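Probable enoyl-CoA hydratase/isomerase (PDB 3SWX) probably catalyses the hydration of, or double-bond shift in, enoyl-CoA thioesters, as a member of the crotonase-like enoyl-CoA hydratase/isomerase family. Local coordinates at residues B[43-48]-B[99-104]; B[13-18]-B[51-56]; B[37-42]-B[83-88]. All coordinates share one frame; numbering follows the deposited sequence.

How the contacts relate
Contact 2 comes first from the N terminus: 13-18, the end of edge strand 11-16 and its turn, meets 51-56 and closes a loop that holds strand 19-24 and helix 35-50. Inside that loop begin the other two contacts, both on helix 35-50: contact 3 ties 37-42 to 83-88, and contact 1 ties 43-48 to 99-104. Their second partners lie beyond 51-56 and follow in the same order as the first, so every pair crosses and none nests. K103 NZ of contact 1 bonds L54 O of contact 2, at 2.9 Å. L43 touches P87 and E88 between contacts 1 and 3, whereas contacts 2 and 3 stay apart.

Contact 1: B[43-48]-B[99-104]; sequences LALGEY and RQLSKP
K103 NZ is gripped by two carbonyl oxygens, Y48 O at 2.9 Å and L54 O in the turn that follows. In this crotonase fold the lysine thus joins the C-terminal part of helix 35-50 to the residues leading into the parallel strand 105-109. Its chain is extended except at chi3 (-72°), where a bend carries the ammonium to Y48 O, which it meets from above the carbonyl plane. The positive charge probably suits the negative end of the helix. On the way, K103 CE passes over one face of the Y48 ring, 4.2 Å from the centroid, a CH-pi contact offset toward the rim.

The Y48 ring stands out from the helix with CG anti to the backbone N (chi1 167°), and its hydroxyl donates to P104 O at 2.7 Å, in the carbonyl plane and on a lone pair. Lysine and tyrosine therefore bond in opposite senses, each to the other segment's main chain. L101, whose backbone is held by Q95 and R220, fills the space nearer the start of 43-48. Its CD1 lies at the edge of the Y48 ring and 4.4 Å from L45 CD2, while CD2 rests 3.8 Å from L45 O. P104 pairs its backbone with A57 and packs on L168 of the second subunit. At the tip of the tyrosine, Y48 OH also sits 3.2 Å from K103 CB.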
loop_
_atom_site.group_PDB
_atom_site.type_symbol
_atom_site.label_atom_id
_atom_site.label_comp_id
_atom_site.label_asym_id
_atom_site.label_seq_id
_atom_site.Cartn_x
_atom_site.Cartn_y
_atom_site.Cartn_z
ATOM N N LEU B 43 19.684 -22.780 -5.358
ATOM C CA LEU B 43 20.781 -22.829 -6.333
ATOM C C LEU B 43 20.352 -22.269 -7.690
ATOM O O LEU B 43 21.058 -21.427 -8.276
ATOM C CB LEU B 43 21.314 -24.255 -6.499
ATOM C CG LEU B 43 22.092 -24.799 -5.292
ATOM C CD1 LEU B 43 22.443 -26.300 -5.438
ATOM C CD2 LEU B 43 23.372 -23.975 -5.071
ATOM N N ALA B 44 19.194 -22.714 -8.178
ATOM C CA ALA B 44 18.708 -22.301 -9.481
ATOM C C ALA B 44 18.585 -20.785 -9.555
ATOM O O ALA B 44 19.025 -20.162 -10.528
ATOM C CB ALA B 44 17.370 -22.975 -9.800
ATOM N N LEU B 45 18.025 -20.188 -8.509
ATOM C CA LEU B 45 17.855 -18.738 -8.467
ATOM C C LEU B 45 19.182 -18.016 -8.309
ATOM O O LEU B 45 19.363 -16.925 -8.844
ATOM C CB LEU B 45 16.858 -18.347 -7.388
ATOM C CG LEU B 45 15.412 -18.776 -7.682
ATOM C CD1 LEU B 45 14.495 -18.405 -6.528
ATOM C CD2 LEU B 45 14.906 -18.172 -9.002
ATOM N N GLY B 46 20.131 -18.635 -7.609
ATOM C CA GLY B 46 21.496 -18.071 -7.501
ATOM C C GLY B 46 22.220 -18.108 -8.840
ATOM O O GLY B 46 22.878 -17.145 -9.237
ATOM N N GLU B 47 22.083 -19.230 -9.543
ATOM C CA GLU B 47 22.557 -19.348 -10.923
ATOM C C GLU B 47 21.924 -18.260 -11.802
ATOM O O GLU B 47 22.613 -17.599 -12.596
ATOM C CB GLU B 47 22.209 -20.731 -11.472
ATOM C CG GLU B 47 23.082 -21.222 -12.592
ATOM C CD GLU B 47 24.038 -22.314 -12.128
ATOM O OE1 GLU B 47 23.543 -23.395 -11.711
ATOM O OE2 GLU B 47 25.273 -22.082 -12.172
ATOM N N TYR B 48 20.615 -18.053 -11.645
ATOM C CA TYR B 48 19.912 -17.051 -12.444
ATOM C C TYR B 48 20.559 -15.673 -12.244
ATOM O O TYR B 48 20.883 -14.965 -13.207
ATOM C CB TYR B 48 18.405 -17.051 -12.097
ATOM C CG TYR B 48 17.631 -15.862 -12.619
ATOM C CD1 TYR B 48 17.671 -15.515 -13.968
ATOM C CD2 TYR B 48 16.841 -15.084 -11.758
ATOM C CE1 TYR B 48 16.970 -14.415 -14.449
ATOM C CE2 TYR B 48 16.140 -13.980 -12.226
ATOM C CZ TYR B 48 16.200 -13.654 -13.582
ATOM O OH TYR B 48 15.499 -12.574 -14.067
ATOM N N ARG B 99 19.096 -10.531 1.348
ATOM C CA ARG B 99 19.501 -10.533 -0.046
ATOM C C ARG B 99 18.309 -10.775 -0.968
ATOM O O ARG B 99 17.515 -11.686 -0.741
ATOM C CB ARG B 99 20.555 -11.627 -0.242
ATOM C CG ARG B 99 21.256 -11.609 -1.592
ATOM C CD ARG B 99 22.345 -12.680 -1.636
ATOM N NE ARG B 99 22.921 -12.824 -2.968
ATOM C CZ ARG B 99 23.485 -13.942 -3.427
ATOM N NH1 ARG B 99 23.527 -15.047 -2.671
ATOM N NH2 ARG B 99 23.996 -13.974 -4.655
ATOM N N GLN B 100 18.199 -9.965 -2.008
ATOM C CA GLN B 100 17.157 -10.127 -3.001
ATOM C C GLN B 100 17.712 -10.219 -4.428
ATOM O O GLN B 100 18.829 -9.753 -4.717
ATOM C CB GLN B 100 16.168 -8.963 -2.914
ATOM C CG GLN B 100 15.359 -8.964 -1.653
ATOM C CD GLN B 100 15.666 -7.810 -0.772
ATOM O OE1 GLN B 100 16.788 -7.674 -0.235
ATOM N NE2 GLN B 100 14.664 -6.947 -0.594
ATOM N N LEU B 101 16.903 -10.798 -5.312
ATOM C CA LEU B 101 17.237 -10.905 -6.741
ATOM C C LEU B 101 17.384 -9.543 -7.427
ATOM O O LEU B 101 16.582 -8.625 -7.199
ATOM C CB LEU B 101 16.176 -11.720 -7.483
ATOM C CG LEU B 101 16.131 -13.214 -7.150
ATOM C CD1 LEU B 101 14.971 -13.890 -7.887
ATOM C CD2 LEU B 101 17.496 -13.872 -7.497
ATOM N N SER B 102 18.393 -9.445 -8.288
ATOM C CA SER B 102 18.706 -8.216 -9.029
ATOM C C SER B 102 17.923 -8.126 -10.307
ATOM O O SER B 102 17.920 -7.085 -10.957
ATOM C CB SER B 102 20.196 -8.184 -9.417
ATOM O OG SER B 102 21.003 -8.088 -8.264
ATOM N N LYS B 103 17.291 -9.233 -10.678
ATOM C CA LYS B 103 16.561 -9.324 -11.935
ATOM C C LYS B 103 15.181 -9.910 -11.677
ATOM O O LYS B 103 14.943 -10.515 -10.612
ATOM C CB LYS B 103 17.329 -10.174 -12.945
ATOM C CG LYS B 103 18.699 -9.643 -13.253
ATOM C CD LYS B 103 19.386 -10.479 -14.288
ATOM C CE LYS B 103 19.823 -11.826 -13.756
ATOM N NZ LYS B 103 20.652 -12.528 -14.776
ATOM N N PRO B 104 14.269 -9.739 -12.648
ATOM C CA PRO B 104 12.856 -10.030 -12.402
ATOM C C PRO B 104 12.533 -11.500 -12.182
ATOM O O PRO B 104 13.161 -12.371 -12.781
ATOM C CB PRO B 104 12.167 -9.483 -13.652
ATOM C CG PRO B 104 13.093 -8.442 -14.169
ATOM C CD PRO B 104 14.451 -9.014 -13.918
#

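Contact 2: B[13-18]-B[51-56]; sequences IRRDGY and DTDLRA
The Y18 ring carries the R55 guanidinium flat on one face, planes 10° apart and CZ of R55 3.9 Å from the ring centroid, while D53 O lies in the ring plane at the edge, 3.2 Å from Y18 CD1. R55 runs alongside the tyrosine, so its CD also makes a CH-pi contact before NE and CZ stack. NH1 and NH2 of R55 bond A205 O and F262 O, which holds the R55 guanidinium over the ring. The R15 guanidinium has L54 CD2 over one face, 3.7 Å from R15 NH1, and D51 OD1 and D53 CB near its edge. R15 and D51 meet tip to tip in a salt bridge: R15 NH2 is a very short 2.5 Å from D51 OD1, on its syn lone pair but 30° out of the guanidinium plane. D51 OD2 closes an Asx turn onto D53 N. Between the two clusters R55 N donates almost straight (175°) to Y18 O at 2.8 Å.

G17 and Y18 have the backbone angles of a type II′ turn, joining strands 11-16 and 19-24. The descent from helix 35-50 into strand 56-61 packs on this hairpin end, L54 touching L20, while Y18 and A56 touch helix 193-205.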
loop_
_atom_site.group_PDB
_atom_site.type_symbol
_atom_site.label_atom_id
_atom_site.label_comp_id
_atom_site.label_asym_id
_atom_site.label_seq_id
_atom_site.Cartn_x
_atom_site.Cartn_y
_atom_site.Cartn_z
ATOM N N ILE B 13 13.841 -27.441 -15.504
ATOM C CA ILE B 13 14.364 -26.189 -15.988
ATOM C C ILE B 13 14.452 -26.152 -17.511
ATOM O O ILE B 13 14.923 -27.100 -18.139
ATOM C CB ILE B 13 15.744 -25.899 -15.337
ATOM C CG1 ILE B 13 15.525 -25.578 -13.843
ATOM C CG2 ILE B 13 16.459 -24.757 -16.071
ATOM C CD1 ILE B 13 16.540 -24.669 -13.224
ATOM N N ARG B 14 13.993 -25.048 -18.090
ATOM C CA ARG B 14 14.144 -24.807 -19.509
ATOM C C ARG B 14 14.486 -23.352 -19.718
ATOM O O ARG B 14 14.246 -22.525 -18.815
ATOM C CB ARG B 14 12.840 -25.114 -20.256
ATOM C CG ARG B 14 12.349 -26.545 -20.143
ATOM C CD ARG B 14 10.932 -26.670 -20.644
ATOM N NE ARG B 14 9.951 -26.333 -19.614
ATOM C CZ ARG B 14 8.650 -26.132 -19.830
ATOM N NH1 ARG B 14 8.138 -26.200 -21.047
ATOM N NH2 ARG B 14 7.850 -25.846 -18.817
ATOM N N ARG B 15 15.023 -23.056 -20.905
ATOM C CA ARG B 15 15.305 -21.688 -21.354
ATOM C C ARG B 15 14.559 -21.373 -22.628
ATOM O O ARG B 15 14.558 -22.164 -23.565
ATOM C CB ARG B 15 16.773 -21.520 -21.695
ATOM C CG ARG B 15 17.699 -21.425 -20.556
ATOM C CD ARG B 15 18.999 -20.826 -21.044
ATOM N NE ARG B 15 20.002 -20.808 -19.992
ATOM C CZ ARG B 15 21.032 -19.963 -19.944
ATOM N NH1 ARG B 15 21.214 -19.028 -20.879
ATOM N NH2 ARG B 15 21.880 -20.051 -18.941
ATOM N N ASP B 16 13.954 -20.199 -22.660
ATOM C CA ASP B 16 13.285 -19.674 -23.823
ATOM C C ASP B 16 13.941 -18.327 -24.089
ATOM O O ASP B 16 13.478 -17.266 -23.615
ATOM C CB ASP B 16 11.786 -19.547 -23.518
ATOM C CG ASP B 16 10.969 -19.050 -24.696
ATOM O OD1 ASP B 16 11.507 -18.962 -25.817
ATOM O OD2 ASP B 16 9.766 -18.761 -24.475
ATOM N N GLY B 17 15.059 -18.389 -24.817
ATOM C CA GLY B 17 15.883 -17.213 -25.112
ATOM C C GLY B 17 16.459 -16.598 -23.845
ATOM O O GLY B 17 17.181 -17.234 -23.103
ATOM N N TYR B 18 16.092 -15.352 -23.583
ATOM C CA TYR B 18 16.531 -14.637 -22.385
ATOM C C TYR B 18 15.734 -14.998 -21.120
ATOM O O TYR B 18 16.005 -14.479 -20.041
ATOM C CB TYR B 18 16.389 -13.133 -22.603
ATOM C CG TYR B 18 17.219 -12.542 -23.718
ATOM C CD1 TYR B 18 18.590 -12.593 -23.682
ATOM C CD2 TYR B 18 16.612 -11.888 -24.783
ATOM C CE1 TYR B 18 19.366 -12.019 -24.690
ATOM C CE2 TYR B 18 17.374 -11.304 -25.807
ATOM C CZ TYR B 18 18.749 -11.374 -25.752
ATOM O OH TYR B 18 19.501 -10.805 -26.756
ATOM N N ASP B 51 23.903 -15.236 -14.128
ATOM C CA ASP B 51 23.921 -15.463 -15.563
ATOM C C ASP B 51 23.473 -14.232 -16.357
ATOM O O ASP B 51 22.270 -13.940 -16.457
ATOM C CB ASP B 51 23.014 -16.633 -15.910
ATOM C CG ASP B 51 23.189 -17.085 -17.339
ATOM O OD1 ASP B 51 22.980 -18.280 -17.611
ATOM O OD2 ASP B 51 23.572 -16.252 -18.183
ATOM N N THR B 52 24.422 -13.550 -16.988
ATOM C CA THR B 52 24.115 -12.304 -17.685
ATOM C C THR B 52 23.321 -12.502 -19.000
ATOM O O THR B 52 22.846 -11.524 -19.600
ATOM C CB THR B 52 25.399 -11.532 -17.994
ATOM O OG1 THR B 52 26.209 -12.325 -18.853
ATOM C CG2 THR B 52 26.186 -11.213 -16.705
ATOM N N ASP B 53 23.179 -13.746 -19.458
ATOM C CA ASP B 53 22.349 -14.025 -20.631
ATOM C C ASP B 53 20.854 -14.013 -20.281
ATOM O O ASP B 53 20.010 -13.984 -21.181
ATOM C CB ASP B 53 22.677 -15.394 -21.235
ATOM C CG ASP B 53 23.984 -15.414 -21.995
ATOM O OD1 ASP B 53 24.537 -14.334 -22.311
ATOM O OD2 ASP B 53 24.452 -16.535 -22.290
ATOM N N LEU B 54 20.520 -14.049 -18.995
ATOM C CA LEU B 54 19.127 -14.166 -18.583
ATOM C C LEU B 54 18.592 -12.826 -18.098
ATOM O O LEU B 54 19.243 -12.131 -17.327
ATOM C CB LEU B 54 18.976 -15.256 -17.527
ATOM C CG LEU B 54 19.402 -16.644 -18.022
ATOM C CD1 LEU B 54 19.381 -17.678 -16.876
ATOM C CD2 LEU B 54 18.535 -17.129 -19.219
ATOM N N ARG B 55 17.398 -12.481 -18.563
ATOM C CA ARG B 55 16.802 -11.183 -18.293
ATOM C C ARG B 55 15.528 -11.241 -17.446
ATOM O O ARG B 55 15.065 -10.203 -16.985
ATOM C CB ARG B 55 16.483 -10.497 -19.628
ATOM C CG ARG B 55 17.710 -10.257 -20.508
ATOM C CD ARG B 55 17.365 -9.536 -21.799
ATOM N NE ARG B 55 18.591 -9.164 -22.509
ATOM C CZ ARG B 55 18.650 -8.335 -23.556
ATOM N NH1 ARG B 55 17.557 -7.770 -24.043
ATOM N NH2 ARG B 55 19.817 -8.043 -24.105
ATOM N N ALA B 56 14.959 -12.438 -17.294
ATOM C CA ALA B 56 13.721 -12.672 -16.546
ATOM C C ALA B 56 13.626 -14.151 -16.186
ATOM O O ALA B 56 14.241 -14.989 -16.835
ATOM C CB ALA B 56 12.521 -12.261 -17.352
#

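Contact 3: B[37-42]-B[83-88]; sequences MLEELA and ASLTPE
P87 lies flush against one turn of helix 35-50: its CD is 3.9 Å from A42 CB, and its CG is 3.9 Å from E39 CB and equally close to the carbonyl oxygen of E39. Beside it, L85 meets the same helix surface through both methyl branches, CD1 and CD2. L85 CD1 faces L38 CD1 at 4.2 Å, and L85 CD2 lies 3.7 Å from E39 OE2. The glutamate is extended beyond CG and crosses the leucine at about a right angle, so its aliphatic CG passes near L85 O while one carboxylate oxygen, OE2, comes up against the methyl CD2. The contact is thus largely apolar, and the polar link found between the two backbones is bridged by a water. This water donates to L85 O at 2.5 Å and, weakly, to L38 O at 3.0 Å. L38 O also accepts A42 N within the helix, and so has two donors.

One step farther out, the loop is shaped by an ST turn in which S84 OG accepts T86 N at 3.3 Å, with L85 between them. L85 also touches E78, and a 1,2-ethanediol, probably from the crystallisation liquor, sits about 4 Å from its side chain. A backbone bond between A42 and I91 tethers the loop farther along.

L38 extends the packing to F33 and W94, and D34 OD1 accepts M37 N near the start of the helix. The helix's other flank, through M37, E40 and L41, lies on strands 11-16 and 19-24, so helix 35-50 is sandwiched between that hairpin and the long loop joining helix 76-81 to strand 105-109.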
loop_
_atom_site.group_PDB
_atom_site.type_symbol
_atom_site.label_atom_id
_atom_site.label_comp_id
_atom_site.label_asym_id
_atom_site.label_seq_id
_atom_site.Cartn_x
_atom_site.Cartn_y
_atom_site.Cartn_z
ATOM N N MET B 37 14.361 -29.837 -2.594
ATOM C CA MET B 37 13.773 -28.791 -3.456
ATOM C C MET B 37 14.020 -27.379 -2.918
ATOM O O MET B 37 14.240 -26.451 -3.695
ATOM C CB MET B 37 12.279 -29.011 -3.721
ATOM C CG MET B 37 11.799 -28.246 -4.965
ATOM S SD MET B 37 10.196 -28.750 -5.591
ATOM C CE MET B 37 9.138 -28.483 -4.158
ATOM N N LEU B 38 14.003 -27.221 -1.599
ATOM C CA LEU B 38 14.449 -25.971 -0.988
ATOM C C LEU B 38 15.841 -25.573 -1.470
ATOM O O LEU B 38 16.047 -24.437 -1.935
ATOM C CB LEU B 38 14.427 -26.070 0.549
ATOM C CG LEU B 38 13.013 -26.032 1.115
ATOM C CD1 LEU B 38 13.003 -26.448 2.583
ATOM C CD2 LEU B 38 12.433 -24.630 0.933
ATOM N N GLU B 39 16.779 -26.521 -1.396
ATOM C CA GLU B 39 18.182 -26.257 -1.736
ATOM C C GLU B 39 18.393 -26.089 -3.240
ATOM O O GLU B 39 19.142 -25.213 -3.671
ATOM C CB GLU B 39 19.105 -27.350 -1.145
ATOM C CG GLU B 39 19.012 -27.400 0.396
ATOM C CD GLU B 39 20.098 -28.222 1.070
ATOM O OE1 GLU B 39 20.613 -29.177 0.456
ATOM O OE2 GLU B 39 20.423 -27.910 2.238
ATOM N N GLU B 40 17.710 -26.896 -4.044
ATOM C CA GLU B 40 17.819 -26.778 -5.489
ATOM C C GLU B 40 17.258 -25.443 -6.001
ATOM O O GLU B 40 17.904 -24.768 -6.823
ATOM C CB GLU B 40 17.156 -27.970 -6.188
ATOM C CG GLU B 40 17.968 -29.265 -6.009
ATOM C CD GLU B 40 17.560 -30.372 -6.954
ATOM O OE1 GLU B 40 16.381 -30.423 -7.386
ATOM O OE2 GLU B 40 18.432 -31.207 -7.253
ATOM N N LEU B 41 16.083 -25.048 -5.508
ATOM C CA LEU B 41 15.495 -23.755 -5.907
ATOM C C LEU B 41 16.409 -22.586 -5.542
ATOM O O LEU B 41 16.594 -21.647 -6.330
ATOM C CB LEU B 41 14.091 -23.562 -5.316
ATOM C CG LEU B 41 13.320 -22.316 -5.790
ATOM C CD1 LEU B 41 13.276 -22.281 -7.316
ATOM C CD2 LEU B 41 11.887 -22.215 -5.197
ATOM N N ALA B 42 16.993 -22.650 -4.355
ATOM C CA ALA B 42 18.026 -21.684 -3.949
ATOM C C ALA B 42 19.183 -21.619 -4.944
ATOM O O ALA B 42 19.599 -20.529 -5.353
ATOM C CB ALA B 42 18.539 -21.998 -2.523
ATOM N N ALA B 83 19.503 -23.680 11.194
ATOM C CA ALA B 83 20.447 -23.885 10.097
ATOM C C ALA B 83 19.903 -23.325 8.776
ATOM O O ALA B 83 18.684 -23.212 8.582
ATOM C CB ALA B 83 20.780 -25.363 9.956
ATOM N N SER B 84 20.812 -22.974 7.872
ATOM C CA SER B 84 20.427 -22.393 6.595
ATOM C C SER B 84 20.187 -23.497 5.569
ATOM O O SER B 84 20.903 -24.494 5.527
ATOM C CB SER B 84 21.505 -21.432 6.091
ATOM O OG SER B 84 21.035 -20.661 5.001
ATOM N N LEU B 85 19.155 -23.312 4.753
ATOM C CA LEU B 85 18.924 -24.184 3.619
ATOM C C LEU B 85 19.308 -23.471 2.321
ATOM O O LEU B 85 18.841 -23.837 1.240
ATOM C CB LEU B 85 17.473 -24.667 3.623
ATOM C CG LEU B 85 17.264 -25.629 4.799
ATOM C CD1 LEU B 85 15.909 -25.440 5.476
ATOM C CD2 LEU B 85 17.485 -27.071 4.355
ATOM N N THR B 86 20.188 -22.474 2.437
ATOM C CA THR B 86 20.792 -21.823 1.281
ATOM C C THR B 86 22.211 -22.353 1.095
ATOM O O THR B 86 23.102 -22.027 1.874
ATOM C CB THR B 86 20.830 -20.290 1.458
ATOM O OG1 THR B 86 19.531 -19.819 1.842
ATOM C CG2 THR B 86 21.287 -19.594 0.167
ATOM N N PRO B 87 22.431 -23.190 0.068
ATOM C CA PRO B 87 23.824 -23.561 -0.199
ATOM C C PRO B 87 24.593 -22.402 -0.827
ATOM O O PRO B 87 23.975 -21.439 -1.301
ATOM C CB PRO B 87 23.710 -24.720 -1.206
ATOM C CG PRO B 87 22.264 -25.042 -1.336
ATOM C CD PRO B 87 21.499 -23.838 -0.870
ATOM N N GLU B 88 25.929 -22.510 -0.829
ATOM C CA GLU B 88 26.780 -21.665 -1.657
ATOM C C GLU B 88 26.497 -22.075 -3.103
ATOM O O GLU B 88 26.264 -23.246 -3.333
ATOM C CB GLU B 88 28.273 -21.932 -1.330
HETATM O O HOH W 1 16.528 -22.990 0.606
#